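Local coordinates for protein 3-deoxy-d-manno-octulosonic-acid transferase (Acinetobacter baumannii, PDB 4BFC) that probably transfers Kdo from CMP-Kdo to the lipid A precursor during lipopolysaccharide synthesis, the deposited fragment being its C-terminal CMP-Kdo-binding domain, at residues H99-G104 / Q112-D117. Numbering follows the deposited sequence. Where two conformers were deposited one is given.
Sequences HRRSMG and QVYLAD
Asp117 OD2 takes three bonds from segment 99-104. Ser102 OG donates to it at 2.6 Å, and Arg100 adds NE at 2.8 Å and NH2 at 2.9 Å. The site lies just beyond the C-terminal ends of edge strand 98-100 and strand 113-115, in the parallel sheet of this Rossmann-like domain. Arg100 meets the carboxylate side-on, with both nitrogens on one oxygen and the two planes 27° apart. The bend at chi3 (76°) brings its NE to the carboxylate and within 4.0 Å of Leu115 CD2. Asp85 also forms a salt bridge with NH2, and Phe88 makes a cation-pi contact with the guanidinium. Ser102 OG approaches OD2 on the syn side, tilted from the carboxylate plane. The other oxygen, OD1, accepts Ser102 N, within the short 3-10 segment 101-102, on its syn side. The inverse gamma turn centred on Ala116 leads the chain from the strand to Asp117.

The strands pair through His99 N to Val113 O, Leu115 N to His99 O and Arg101 N to Leu115 O, the last at 3.0 Å and nearly straight (169°). On the face of His99 and Tyr114, the tyrosine ring lies along the backbone of 99-101. Its OH bonds to Gln105 O. Arg101 bends at chi2, bringing CD to 3.3 Å from Tyr114 OH, while its NH2 reaches Glu121.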
loop_
_atom_site.group_PDB
_atom_site.type_symbol
_atom_site.label_atom_id
_atom_site.label_comp_id
_atom_site.label_asym_id
_atom_site.label_seq_id
_atom_site.Cartn_x
_atom_site.Cartn_y
_atom_site.Cartn_z
ATOM N N HIS A 99 5.177 -26.271 2.024
ATOM C CA HIS A 99 6.520 -26.006 1.518
ATOM C C HIS A 99 6.595 -24.600 1.019
ATOM O O HIS A 99 5.551 -23.954 0.677
ATOM C CB HIS A 99 6.893 -27.047 0.479
ATOM C CG HIS A 99 6.880 -28.433 1.053
ATOM N ND1 HIS A 99 7.642 -28.792 2.132
ATOM C CD2 HIS A 99 6.068 -29.517 0.767
ATOM C CE1 HIS A 99 7.349 -30.084 2.455
ATOM N NE2 HIS A 99 6.392 -30.509 1.630
ATOM N N ARG A 100 7.806 -24.049 1.067
ATOM C CA ARG A 100 8.022 -22.582 0.845
ATOM C C ARG A 100 8.991 -22.252 -0.267
ATOM O O ARG A 100 10.127 -22.770 -0.311
ATOM C CB ARG A 100 8.536 -21.900 2.133
ATOM C CG ARG A 100 7.696 -22.099 3.369
ATOM C CD ARG A 100 8.328 -21.404 4.549
ATOM N NE ARG A 100 8.087 -19.971 4.438
ATOM C CZ ARG A 100 8.025 -19.111 5.494
ATOM N NH1 ARG A 100 8.213 -19.517 6.758
ATOM N NH2 ARG A 100 7.712 -17.811 5.283
ATOM N N ARG A 101 8.579 -21.423 -1.219
ATOM C CA ARG A 101 9.443 -20.969 -2.271
ATOM C C ARG A 101 10.688 -20.294 -1.651
ATOM O O ARG A 101 11.786 -20.474 -2.158
ATOM C CB ARG A 101 8.672 -19.936 -3.153
ATOM C CG ARG A 101 9.439 -19.323 -4.301
ATOM C CD ARG A 101 9.890 -20.387 -5.302
ATOM N NE ARG A 101 10.181 -19.789 -6.577
ATOM C CZ ARG A 101 10.617 -20.486 -7.620
ATOM N NH1 ARG A 101 10.860 -21.779 -7.463
ATOM N NH2 ARG A 101 10.832 -19.868 -8.771
ATOM N N SER A 102 10.500 -19.547 -0.568
ATOM C CA SER A 102 11.661 -18.814 0.016
ATOM C C SER A 102 12.765 -19.700 0.535
ATOM O O SER A 102 13.887 -19.190 0.761
ATOM C CB SER A 102 11.219 -17.916 1.151
ATOM O OG SER A 102 10.759 -18.589 2.290
ATOM N N MET A 103 12.434 -20.976 0.773
ATOM C CA MET A 103 13.424 -21.964 1.246
ATOM C C MET A 103 13.927 -22.862 0.121
ATOM O O MET A 103 14.567 -23.920 0.368
ATOM C CB MET A 103 12.833 -22.795 2.356
ATOM C CG MET A 103 12.399 -21.996 3.561
ATOM S SD MET A 103 11.629 -23.081 4.739
ATOM C CE MET A 103 12.804 -24.444 4.932
ATOM N N GLY A 104 13.669 -22.447 -1.115
ATOM C CA GLY A 104 14.009 -23.185 -2.352
ATOM C C GLY A 104 13.299 -24.527 -2.382
ATOM O O GLY A 104 13.794 -25.494 -2.976
ATOM N N GLN A 112 0.620 -30.060 0.482
ATOM C CA GLN A 112 -0.817 -29.719 0.467
ATOM C C GLN A 112 -0.938 -28.246 0.127
ATOM O O GLN A 112 -1.892 -27.829 -0.545
ATOM C CB GLN A 112 -1.440 -30.009 1.801
ATOM C CG GLN A 112 -1.515 -31.520 2.090
ATOM C CD GLN A 112 -2.255 -31.862 3.384
ATOM O OE1 GLN A 112 -1.818 -31.505 4.509
ATOM N NE2 GLN A 112 -3.406 -32.526 3.247
ATOM N N VAL A 113 -0.014 -27.444 0.674
ATOM C CA VAL A 113 -0.038 -25.979 0.374
ATOM C C VAL A 113 1.392 -25.613 -0.030
ATOM O O VAL A 113 2.348 -25.988 0.653
ATOM C CB VAL A 113 -0.444 -25.146 1.604
ATOM C CG1 VAL A 113 -0.368 -23.606 1.318
ATOM C CG2 VAL A 113 -1.853 -25.529 2.077
ATOM N N TYR A 114 1.532 -24.900 -1.129
ATOM C CA TYR A 114 2.790 -24.335 -1.466
ATOM C C TYR A 114 2.705 -22.845 -1.209
ATOM O O TYR A 114 1.953 -22.145 -1.905
ATOM C CB TYR A 114 3.058 -24.612 -2.939
ATOM C CG TYR A 114 4.462 -24.260 -3.325
ATOM C CD1 TYR A 114 5.556 -24.971 -2.814
ATOM C CD2 TYR A 114 4.712 -23.163 -4.180
ATOM C CE1 TYR A 114 6.877 -24.631 -3.189
ATOM C CE2 TYR A 114 6.000 -22.830 -4.594
ATOM C CZ TYR A 114 7.093 -23.554 -4.039
ATOM O OH TYR A 114 8.363 -23.200 -4.460
ATOM N N LEU A 115 3.444 -22.390 -0.197
ATOM C CA LEU A 115 3.500 -20.936 0.056
ATOM C C LEU A 115 4.521 -20.295 -0.882
ATOM O O LEU A 115 5.771 -20.534 -0.784
ATOM C CB LEU A 115 3.821 -20.675 1.486
ATOM C CG LEU A 115 3.969 -19.231 1.919
ATOM C CD1 LEU A 115 2.680 -18.399 1.646
ATOM C CD2 LEU A 115 4.276 -19.214 3.425
ATOM N N ALA A 116 4.014 -19.522 -1.834
ATOM C CA ALA A 116 4.843 -18.845 -2.807
ATOM C C ALA A 116 5.318 -17.476 -2.279
ATOM O O ALA A 116 4.903 -16.372 -2.728
ATOM C CB ALA A 116 4.146 -18.773 -4.204
ATOM N N ASP A 117 6.163 -17.558 -1.285
ATOM C CA ASP A 117 6.636 -16.411 -0.490
ATOM C C ASP A 117 7.898 -15.825 -1.122
ATOM O O ASP A 117 9.000 -15.853 -0.477
ATOM C CB ASP A 117 6.783 -16.748 0.996
ATOM C CG ASP A 117 7.736 -17.926 1.295
ATOM O OD1 ASP A 117 8.049 -18.710 0.371
ATOM O OD2 ASP A 117 8.204 -17.938 2.445
#